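PDB 5CXW: penicillin-binding protein 1A from Mycobacterium tuberculosis, which builds the mycobacterial cell wall, polymerising glycan strands and cross-linking their peptides through a penicillin-sensitive transpeptidase domain. Local coordinates for residues Asp59-Ile67 against Tyr78-Ala89; Thr220-His228 against Gly254-Asp264. All blocks are in the same frame, centred on the assembly; numbering follows the deposited sequence.

Interaction 1: Asp59-Ile67 against Tyr78-Ala89; sequences DMRAAVVSI and YGGDNANGFDFA
Tyr78 pairs with Val64 in the antiparallel hydrogen-bonded manner, Val64 N giving to Tyr78 O at 2.9 Å and Tyr78 N to Val64 O at 2.8 Å. With CG anti to the backbone N (chi1 179°), the tyrosine ring runs back along strand 60-67 and turns its edge to the backbone, CE2 lying 3.4 Å from Ala62 O. Beyond it, a water bridges the two segments, accepting from Ala62 N and donating to Tyr78 OH.

The other face of the strand, carrying Arg61, Ala63 and Val65, meets the returning loop. Phe88 brings CB to within 4.0 Å of Ala63 CB, while Ala89 CB rests 3.8 Å from Val65 CG2. The Phe88 ring is sandwiched: Phe86 CD2 sits over the centre of one face, and on the opposite face Arg61 CB makes a CH-pi contact, 4.3 Å from the ring centroid. Arg61 touches this ring with its aliphatic stem; its guanidinium stands almost perpendicular to the ring (89°), its NH1 bonded to the carbonyls of Met60 and Pro58.

Val49 of helix 39-53 packs against Val64 and Tyr78, and Trp320 of strand 315-323 meets Phe88. The contact thus illustrates how the edge of the antiparallel five-stranded sheet is built in the penicillin-binding transpeptidase domain: strand 74-78 pairs with strand 60-67 through its last residue, and the loop after it folds back onto the face carrying Arg61, Ala63 and Val65.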
loop_
_atom_site.group_PDB
_atom_site.type_symbol
_atom_site.label_atom_id
_atom_site.label_comp_id
_atom_site.label_asym_id
_atom_site.label_seq_id
_atom_site.Cartn_x
_atom_site.Cartn_y
_atom_site.Cartn_z
ATOM N N ASP A 59 -7.708 9.933 19.807
ATOM C CA ASP A 59 -7.933 10.386 18.430
ATOM C C ASP A 59 -7.102 9.624 17.365
ATOM O O ASP A 59 -7.335 9.773 16.163
ATOM C CB ASP A 59 -7.588 11.898 18.323
ATOM C CG ASP A 59 -8.517 12.795 19.134
ATOM O OD1 ASP A 59 -9.640 12.375 19.447
ATOM O OD2 ASP A 59 -8.095 13.930 19.479
ATOM N N MET A 60 -6.139 8.820 17.797
ATOM C CA MET A 60 -5.355 8.031 16.845
ATOM C C MET A 60 -6.227 6.987 16.183
ATOM O O MET A 60 -7.123 6.376 16.817
ATOM C CB MET A 60 -4.202 7.343 17.562
ATOM C CG MET A 60 -3.185 6.760 16.616
ATOM S SD MET A 60 -1.680 6.250 17.412
ATOM C CE MET A 60 -1.098 7.817 18.096
ATOM N N ARG A 61 -5.972 6.763 14.898
ATOM C CA ARG A 61 -6.707 5.773 14.112
ATOM C C ARG A 61 -5.726 4.931 13.326
ATOM O O ARG A 61 -4.582 5.354 13.048
ATOM C CB ARG A 61 -7.675 6.463 13.166
ATOM C CG ARG A 61 -8.774 7.285 13.878
ATOM C CD ARG A 61 -9.818 6.355 14.446
ATOM N NE ARG A 61 -10.898 7.123 15.077
ATOM C CZ ARG A 61 -10.862 7.644 16.289
ATOM N NH1 ARG A 61 -9.769 7.530 17.086
ATOM N NH2 ARG A 61 -11.924 8.322 16.721
ATOM N N ALA A 62 -6.167 3.732 12.959
ATOM C CA ALA A 62 -5.388 2.869 12.048
ATOM C C ALA A 62 -6.284 2.219 11.013
ATOM O O ALA A 62 -7.501 2.098 11.211
ATOM C CB ALA A 62 -4.626 1.789 12.832
ATOM N N ALA A 63 -5.701 1.805 9.907
ATOM C CA ALA A 63 -6.380 0.973 8.937
ATOM C C ALA A 63 -5.416 -0.075 8.396
ATOM O O ALA A 63 -4.216 0.236 8.203
ATOM C CB ALA A 63 -6.922 1.825 7.811
ATOM N N VAL A 64 -5.929 -1.298 8.173
ATOM C CA VAL A 64 -5.132 -2.426 7.687
ATOM C C VAL A 64 -5.925 -3.168 6.623
ATOM O O VAL A 64 -7.093 -3.504 6.821
ATOM C CB VAL A 64 -4.848 -3.440 8.802
ATOM C CG1 VAL A 64 -3.921 -4.545 8.323
ATOM C CG2 VAL A 64 -4.240 -2.777 10.034
ATOM N N VAL A 65 -5.325 -3.399 5.474
ATOM C CA VAL A 65 -5.920 -4.250 4.440
ATOM C C VAL A 65 -4.892 -5.255 3.951
ATOM O O VAL A 65 -3.755 -4.870 3.639
ATOM C CB VAL A 65 -6.417 -3.412 3.251
ATOM C CG1 VAL A 65 -7.075 -4.334 2.207
ATOM C CG2 VAL A 65 -7.408 -2.386 3.733
ATOM N N SER A 66 -5.273 -6.551 3.940
ATOM C CA SER A 66 -4.430 -7.593 3.455
ATOM C C SER A 66 -5.122 -8.272 2.276
ATOM O O SER A 66 -6.331 -8.675 2.416
ATOM C CB SER A 66 -4.212 -8.643 4.538
ATOM O OG SER A 66 -3.564 -8.091 5.688
ATOM N N ILE A 67 -4.392 -8.410 1.172
ATOM C CA ILE A 67 -4.903 -9.006 -0.056
ATOM C C ILE A 67 -4.031 -10.179 -0.508
ATOM O O ILE A 67 -2.786 -10.134 -0.419
ATOM C CB ILE A 67 -4.943 -7.926 -1.146
ATOM C CG1 ILE A 67 -6.142 -6.987 -0.834
ATOM C CG2 ILE A 67 -5.156 -8.523 -2.538
ATOM C CD1 ILE A 67 -6.203 -5.752 -1.656
ATOM N N TYR A 78 -9.409 -4.017 8.362
ATOM C CA TYR A 78 -9.692 -3.255 9.513
ATOM C C TYR A 78 -9.802 -1.804 9.067
ATOM O O TYR A 78 -8.790 -1.186 8.692
ATOM C CB TYR A 78 -8.574 -3.427 10.560
ATOM C CG TYR A 78 -8.876 -2.587 11.810
ATOM C CD1 TYR A 78 -9.685 -3.059 12.840
ATOM C CD2 TYR A 78 -8.416 -1.283 11.902
ATOM C CE1 TYR A 78 -9.973 -2.259 13.957
ATOM C CE2 TYR A 78 -8.694 -0.494 12.983
ATOM C CZ TYR A 78 -9.472 -0.974 14.005
ATOM O OH TYR A 78 -9.730 -0.125 15.074
ATOM N N GLY A 79 -10.994 -1.240 9.122
ATOM C CA GLY A 79 -11.160 0.207 8.841
ATOM C C GLY A 79 -11.513 1.053 10.049
ATOM O O GLY A 79 -11.705 2.256 9.915
ATOM N N GLY A 80 -11.607 0.429 11.217
ATOM C CA GLY A 80 -12.086 1.118 12.395
ATOM C C GLY A 80 -12.854 0.156 13.286
ATOM O O GLY A 80 -13.200 -0.956 12.882
ATOM N N ASP A 81 -13.114 0.575 14.517
ATOM C CA ASP A 81 -13.858 -0.289 15.457
ATOM C C ASP A 81 -15.339 0.048 15.572
ATOM O O ASP A 81 -16.022 -0.544 16.399
ATOM C CB ASP A 81 -13.216 -0.267 16.847
ATOM C CG ASP A 81 -12.110 -1.311 16.998
ATOM O OD1 ASP A 81 -12.410 -2.529 17.206
ATOM O OD2 ASP A 81 -10.938 -0.888 16.932
ATOM N N ASN A 82 -15.844 0.966 14.745
ATOM C CA ASN A 82 -17.269 1.351 14.791
ATOM C C ASN A 82 -17.922 0.852 13.484
ATOM O O ASN A 82 -17.665 1.391 12.417
ATOM C CB ASN A 82 -17.400 2.873 15.013
ATOM C CG ASN A 82 -18.813 3.320 15.407
ATOM O OD1 ASN A 82 -19.796 2.589 15.233
ATOM N ND2 ASN A 82 -18.920 4.549 15.929
ATOM N N ALA A 83 -18.760 -0.193 13.601
ATOM C CA ALA A 83 -19.585 -0.722 12.495
ATOM C C ALA A 83 -20.379 0.333 11.725
ATOM O O ALA A 83 -20.600 0.194 10.515
ATOM C CB ALA A 83 -20.564 -1.748 13.046
ATOM N N ASN A 84 -20.839 1.347 12.469
ATOM C CA ASN A 84 -21.657 2.461 11.979
ATOM C C ASN A 84 -20.867 3.778 11.811
ATOM O O ASN A 84 -21.470 4.852 11.665
ATOM C CB ASN A 84 -22.809 2.701 12.978
ATOM C CG ASN A 84 -23.983 1.756 12.764
ATOM O OD1 ASN A 84 -24.081 0.693 13.396
ATOM N ND2 ASN A 84 -24.897 2.153 11.877
ATOM N N GLY A 85 -19.543 3.712 11.859
ATOM C CA GLY A 85 -18.723 4.883 11.813
ATOM C C GLY A 85 -17.884 4.857 10.523
ATOM O O GLY A 85 -18.172 4.185 9.540
ATOM N N PHE A 86 -16.849 5.653 10.549
ATOM C CA PHE A 86 -16.097 5.994 9.358
ATOM C C PHE A 86 -15.183 4.836 9.050
ATOM O O PHE A 86 -14.738 4.160 9.978
ATOM C CB PHE A 86 -15.332 7.228 9.695
ATOM C CG PHE A 86 -14.655 7.851 8.543
ATOM C CD1 PHE A 86 -15.349 8.677 7.663
ATOM C CD2 PHE A 86 -13.319 7.640 8.343
ATOM C CE1 PHE A 86 -14.700 9.254 6.574
ATOM C CE2 PHE A 86 -12.659 8.244 7.285
ATOM C CZ PHE A 86 -13.349 9.033 6.388
ATOM N N ASP A 87 -14.991 4.549 7.759
ATOM C CA ASP A 87 -14.120 3.456 7.314
ATOM C C ASP A 87 -12.793 4.082 6.837
ATOM O O ASP A 87 -12.685 4.612 5.728
ATOM C CB ASP A 87 -14.767 2.621 6.209
ATOM C CG ASP A 87 -13.917 1.373 5.809
ATOM O OD1 ASP A 87 -12.681 1.350 6.071
ATOM O OD2 ASP A 87 -14.466 0.477 5.123
ATOM N N PHE A 88 -11.789 4.032 7.696
ATOM C CA PHE A 88 -10.448 4.586 7.350
ATOM C C PHE A 88 -9.657 3.822 6.296
ATOM O O PHE A 88 -8.659 4.370 5.798
ATOM C CB PHE A 88 -9.559 4.785 8.555
ATOM C CG PHE A 88 -9.856 6.063 9.263
ATOM C CD1 PHE A 88 -9.386 7.247 8.730
ATOM C CD2 PHE A 88 -10.735 6.072 10.308
ATOM C CE1 PHE A 88 -9.705 8.472 9.341
ATOM C CE2 PHE A 88 -11.061 7.287 10.933
ATOM C CZ PHE A 88 -10.523 8.461 10.435
ATOM N N ALA A 89 -10.083 2.597 5.970
ATOM C CA ALA A 89 -9.511 1.845 4.869
ATOM C C ALA A 89 -9.995 2.322 3.496
ATOM O O ALA A 89 -9.432 1.905 2.478
ATOM C CB ALA A 89 -9.797 0.334 5.008
HETATM O O HOH W 1 -8.436 2.500 14.916
#

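Interaction 2: Thr220-His228 against Gly254-Asp264; sequences TLAASGIYH and GDQRIPKAVAD
Chi1 of 166° swings the Tyr227 ring away from its backbone N, and a bend at chi2 (-76°) folds Arg257 alongside it. The two side chains then point the same way, the guanidinium stacked on the ring with planes 21° apart and its CZ off-centre, 4.2 Å from the ring centroid. Asp255 OD2 holds the guanidinium by a salt bridge from NE at 2.9 Å, in the guanidinium plane, and NH1 reaches Gln175 O.

In the backbone beside the stack, Tyr227 and Asp255 form an antiparallel hydrogen-bonded pair, Tyr227 N lying 2.8 Å from Asp255 O. At the turn next to it, Gln256 places its amide between two carbonyls: NE2 gives to Ser224 O at 3.1 Å, on a lone pair, and to Ile258 O at 2.8 Å, so both bonds would fix the rotation of the amide. Gly225 O takes a straight bond from Ile258 N and a weak one from Arg257 N.

Ser224, the C-prime residue of a Schellman motif ending helix 211-222, turns its hydroxyl to the next helix, donating to Asp264 OD1 at 2.6 Å on the syn lone pair. Lys260 NZ bridges to the other carboxylate oxygen, OD2, at 2.8 Å and adds a weak bond to the serine OG. Ala263 CB packs against the turn, 3.6 Å from Gly225 N, and also meets Leu221 CD2. Leu221 meets Val105 of helix 100-109 and Tyr311 of strand 303-312, while Ile258 touches Glu109, so the end of helix 211-222 and the lead-in to helix 260-270 both rest on helix 100-109, with the two-stranded antiparallel pairing beside them.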
loop_
_atom_site.group_PDB
_atom_site.type_symbol
_atom_site.label_atom_id
_atom_site.label_comp_id
_atom_site.label_asym_id
_atom_site.label_seq_id
_atom_site.Cartn_x
_atom_site.Cartn_y
_atom_site.Cartn_z
ATOM N N THR A 220 -0.082 -6.646 -6.794
ATOM C CA THR A 220 0.278 -6.821 -8.178
ATOM C C THR A 220 1.788 -7.043 -8.304
ATOM O O THR A 220 2.254 -7.892 -9.099
ATOM C CB THR A 220 -0.198 -5.596 -8.995
ATOM O OG1 THR A 220 -1.627 -5.524 -8.928
ATOM C CG2 THR A 220 0.231 -5.644 -10.442
ATOM N N LEU A 221 2.552 -6.272 -7.527
ATOM C CA LEU A 221 3.995 -6.485 -7.465
ATOM C C LEU A 221 4.343 -7.893 -6.952
ATOM O O LEU A 221 5.195 -8.584 -7.549
ATOM C CB LEU A 221 4.683 -5.398 -6.657
ATOM C CG LEU A 221 4.599 -3.980 -7.203
ATOM C CD1 LEU A 221 5.113 -3.014 -6.150
ATOM C CD2 LEU A 221 5.385 -3.871 -8.492
ATOM N N ALA A 222 3.659 -8.292 -5.885
ATOM C CA ALA A 222 3.877 -9.605 -5.227
ATOM C C ALA A 222 3.587 -10.753 -6.186
ATOM O O ALA A 222 4.212 -11.823 -6.116
ATOM C CB ALA A 222 3.016 -9.719 -3.985
ATOM N N ALA A 223 2.654 -10.491 -7.103
ATOM C CA ALA A 223 2.257 -11.504 -8.150
ATOM C C ALA A 223 3.052 -11.368 -9.457
ATOM O O ALA A 223 2.582 -11.809 -10.526
ATOM C CB ALA A 223 0.780 -11.405 -8.393
ATOM N N SER A 224 4.235 -10.727 -9.394
ATOM C CA SER A 224 5.101 -10.609 -10.576
ATOM C C SER A 224 4.399 -9.846 -11.686
ATOM O O SER A 224 4.575 -10.164 -12.845
ATOM C CB SER A 224 5.621 -11.972 -11.035
ATOM O OG SER A 224 6.609 -12.447 -10.100
ATOM N N GLY A 225 3.576 -8.850 -11.293
ATOM C CA GLY A 225 2.977 -7.904 -12.233
ATOM C C GLY A 225 1.574 -8.228 -12.658
ATOM O O GLY A 225 1.009 -7.493 -13.469
ATOM N N ILE A 226 0.994 -9.288 -12.096
ATOM C CA ILE A 226 -0.388 -9.717 -12.434
ATOM C C ILE A 226 -1.337 -9.086 -11.412
ATOM O O ILE A 226 -1.158 -9.262 -10.217
ATOM C CB ILE A 226 -0.533 -11.224 -12.478
ATOM C CG1 ILE A 226 0.404 -11.810 -13.560
ATOM C CG2 ILE A 226 -1.991 -11.605 -12.719
ATOM C CD1 ILE A 226 0.437 -13.318 -13.654
ATOM N N TYR A 227 -2.306 -8.315 -11.940
ATOM C CA TYR A 227 -3.308 -7.624 -11.212
ATOM C C TYR A 227 -4.595 -8.426 -11.188
ATOM O O TYR A 227 -5.025 -9.011 -12.227
ATOM C CB TYR A 227 -3.586 -6.258 -11.892
ATOM C CG TYR A 227 -4.841 -5.570 -11.431
ATOM C CD1 TYR A 227 -4.903 -4.959 -10.204
ATOM C CD2 TYR A 227 -5.999 -5.608 -12.194
ATOM C CE1 TYR A 227 -6.064 -4.303 -9.791
ATOM C CE2 TYR A 227 -7.149 -4.965 -11.771
ATOM C CZ TYR A 227 -7.158 -4.314 -10.577
ATOM O OH TYR A 227 -8.393 -3.751 -10.212
ATOM N N HIS A 228 -5.236 -8.442 -9.987
ATOM C CA HIS A 228 -6.602 -8.961 -9.799
ATOM C C HIS A 228 -7.406 -7.944 -9.055
ATOM O O HIS A 228 -6.977 -7.481 -8.017
ATOM C CB HIS A 228 -6.628 -10.300 -9.024
ATOM C CG HIS A 228 -5.771 -11.396 -9.585
ATOM N ND1 HIS A 228 -6.243 -12.341 -10.465
ATOM C CD2 HIS A 228 -4.474 -11.714 -9.368
ATOM C CE1 HIS A 228 -5.272 -13.195 -10.761
ATOM N NE2 HIS A 228 -4.196 -12.834 -10.099
ATOM N N GLY A 254 -6.490 -13.013 -14.128
ATOM C CA GLY A 254 -5.732 -11.736 -13.866
ATOM C C GLY A 254 -5.272 -11.005 -15.130
ATOM O O GLY A 254 -5.538 -11.451 -16.258
ATOM N N ASP A 255 -4.611 -9.870 -14.961
ATOM C CA ASP A 255 -4.156 -9.037 -16.058
ATOM C C ASP A 255 -2.651 -8.762 -15.824
ATOM O O ASP A 255 -2.272 -8.274 -14.772
ATOM C CB ASP A 255 -4.996 -7.729 -16.041
ATOM C CG ASP A 255 -4.746 -6.808 -17.219
ATOM O OD1 ASP A 255 -3.915 -7.153 -18.095
ATOM O OD2 ASP A 255 -5.442 -5.727 -17.330
ATOM N N GLN A 256 -1.800 -9.075 -16.815
ATOM C CA GLN A 256 -0.376 -8.774 -16.713
ATOM C C GLN A 256 -0.127 -7.252 -16.901
ATOM O O GLN A 256 0.265 -6.788 -17.983
ATOM C CB GLN A 256 0.422 -9.608 -17.725
ATOM C CG GLN A 256 1.933 -9.515 -17.544
ATOM C CD GLN A 256 2.407 -10.314 -16.365
ATOM O OE1 GLN A 256 2.137 -11.512 -16.264
ATOM N NE2 GLN A 256 3.183 -9.714 -15.524
ATOM N N ARG A 257 -0.323 -6.489 -15.839
ATOM C CA ARG A 257 -0.248 -5.024 -15.934
ATOM C C ARG A 257 1.175 -4.448 -15.949
ATOM O O ARG A 257 1.412 -3.384 -16.542
ATOM C CB ARG A 257 -0.914 -4.439 -14.684
ATOM C CG ARG A 257 -2.435 -4.637 -14.665
ATOM C CD ARG A 257 -3.110 -3.671 -15.622
ATOM N NE ARG A 257 -4.576 -3.654 -15.519
ATOM C CZ ARG A 257 -5.304 -2.957 -14.651
ATOM N NH1 ARG A 257 -4.776 -2.206 -13.729
ATOM N NH2 ARG A 257 -6.639 -3.029 -14.723
ATOM N N ILE A 258 2.088 -5.088 -15.230
ATOM C CA ILE A 258 3.453 -4.681 -15.101
ATOM C C ILE A 258 4.303 -5.892 -15.552
ATOM O O ILE A 258 3.985 -7.029 -15.200
ATOM C CB ILE A 258 3.766 -4.336 -13.643
ATOM C CG1 ILE A 258 2.877 -3.204 -13.138
ATOM C CG2 ILE A 258 5.242 -4.049 -13.445
ATOM C CD1 ILE A 258 2.966 -3.028 -11.651
ATOM N N PRO A 259 5.355 -5.668 -16.347
ATOM C CA PRO A 259 6.109 -6.854 -16.767
ATOM C C PRO A 259 6.735 -7.569 -15.558
ATOM O O PRO A 259 7.143 -6.942 -14.560
ATOM C CB PRO A 259 7.190 -6.301 -17.707
ATOM C CG PRO A 259 6.656 -4.932 -18.124
ATOM C CD PRO A 259 5.766 -4.442 -17.037
ATOM N N LYS A 260 6.720 -8.897 -15.626
ATOM C CA LYS A 260 7.311 -9.714 -14.578
ATOM C C LYS A 260 8.710 -9.250 -14.199
ATOM O O LYS A 260 9.059 -9.188 -13.009
ATOM C CB LYS A 260 7.343 -11.170 -15.028
ATOM C CG LYS A 260 8.147 -12.097 -14.080
ATOM C CD LYS A 260 7.948 -13.553 -14.381
ATOM C CE LYS A 260 8.802 -14.488 -13.535
ATOM N NZ LYS A 260 8.610 -14.342 -12.085
ATOM N N ALA A 261 9.558 -9.001 -15.208
ATOM C CA ALA A 261 10.950 -8.630 -14.939
ATOM C C ALA A 261 11.007 -7.313 -14.148
ATOM O O ALA A 261 11.841 -7.167 -13.225
ATOM C CB ALA A 261 11.785 -8.560 -16.191
ATOM N N VAL A 262 10.111 -6.390 -14.480
ATOM C CA VAL A 262 10.018 -5.143 -13.763
ATOM C C VAL A 262 9.569 -5.385 -12.340
ATOM O O VAL A 262 10.213 -4.884 -11.363
ATOM C CB VAL A 262 9.075 -4.151 -14.496
ATOM C CG1 VAL A 262 8.747 -2.972 -13.601
ATOM C CG2 VAL A 262 9.706 -3.695 -15.761
ATOM N N ALA A 263 8.469 -6.076 -12.170
ATOM C CA ALA A 263 7.927 -6.272 -10.833
ATOM C C ALA A 263 8.957 -6.981 -9.922
ATOM O O ALA A 263 9.114 -6.621 -8.752
ATOM C CB ALA A 263 6.691 -7.106 -10.906
ATOM N N ASP A 264 9.639 -7.985 -10.444
ATOM C CA ASP A 264 10.597 -8.784 -9.648
ATOM C C ASP A 264 11.842 -7.946 -9.249
ATOM O O ASP A 264 12.448 -8.179 -8.189
ATOM C CB ASP A 264 10.957 -10.072 -10.382
ATOM C CG ASP A 264 9.728 -11.045 -10.520
ATOM O OD1 ASP A 264 8.672 -10.849 -9.818
ATOM O OD2 ASP A 264 9.874 -12.008 -11.288
HETATM O O HOH W 2 7.741 -9.904 -7.472
#

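How the interactions relate
Both interactions belong to the transpeptidase domain, where they follow one another along the chain: interaction 1 is complete before interaction 2 begins. Their centres lie 28 Å apart, on opposite sides of the chain's centre, although the nearest atoms come to about 6 Å without touching. Interaction 1 finishes an edge of the central five-stranded sheet, whereas interaction 2 joins the end of helix 211-222 to the start of helix 260-270, next to a separate two-stranded sheet. The central sheet still links them, because Leu221 packs on strand 303-312, which strand 315-323 separates from strand 60-67. Both lie away from Ser97, the probable acyl-ester serine, one at the sheet edge and one where two helices meet.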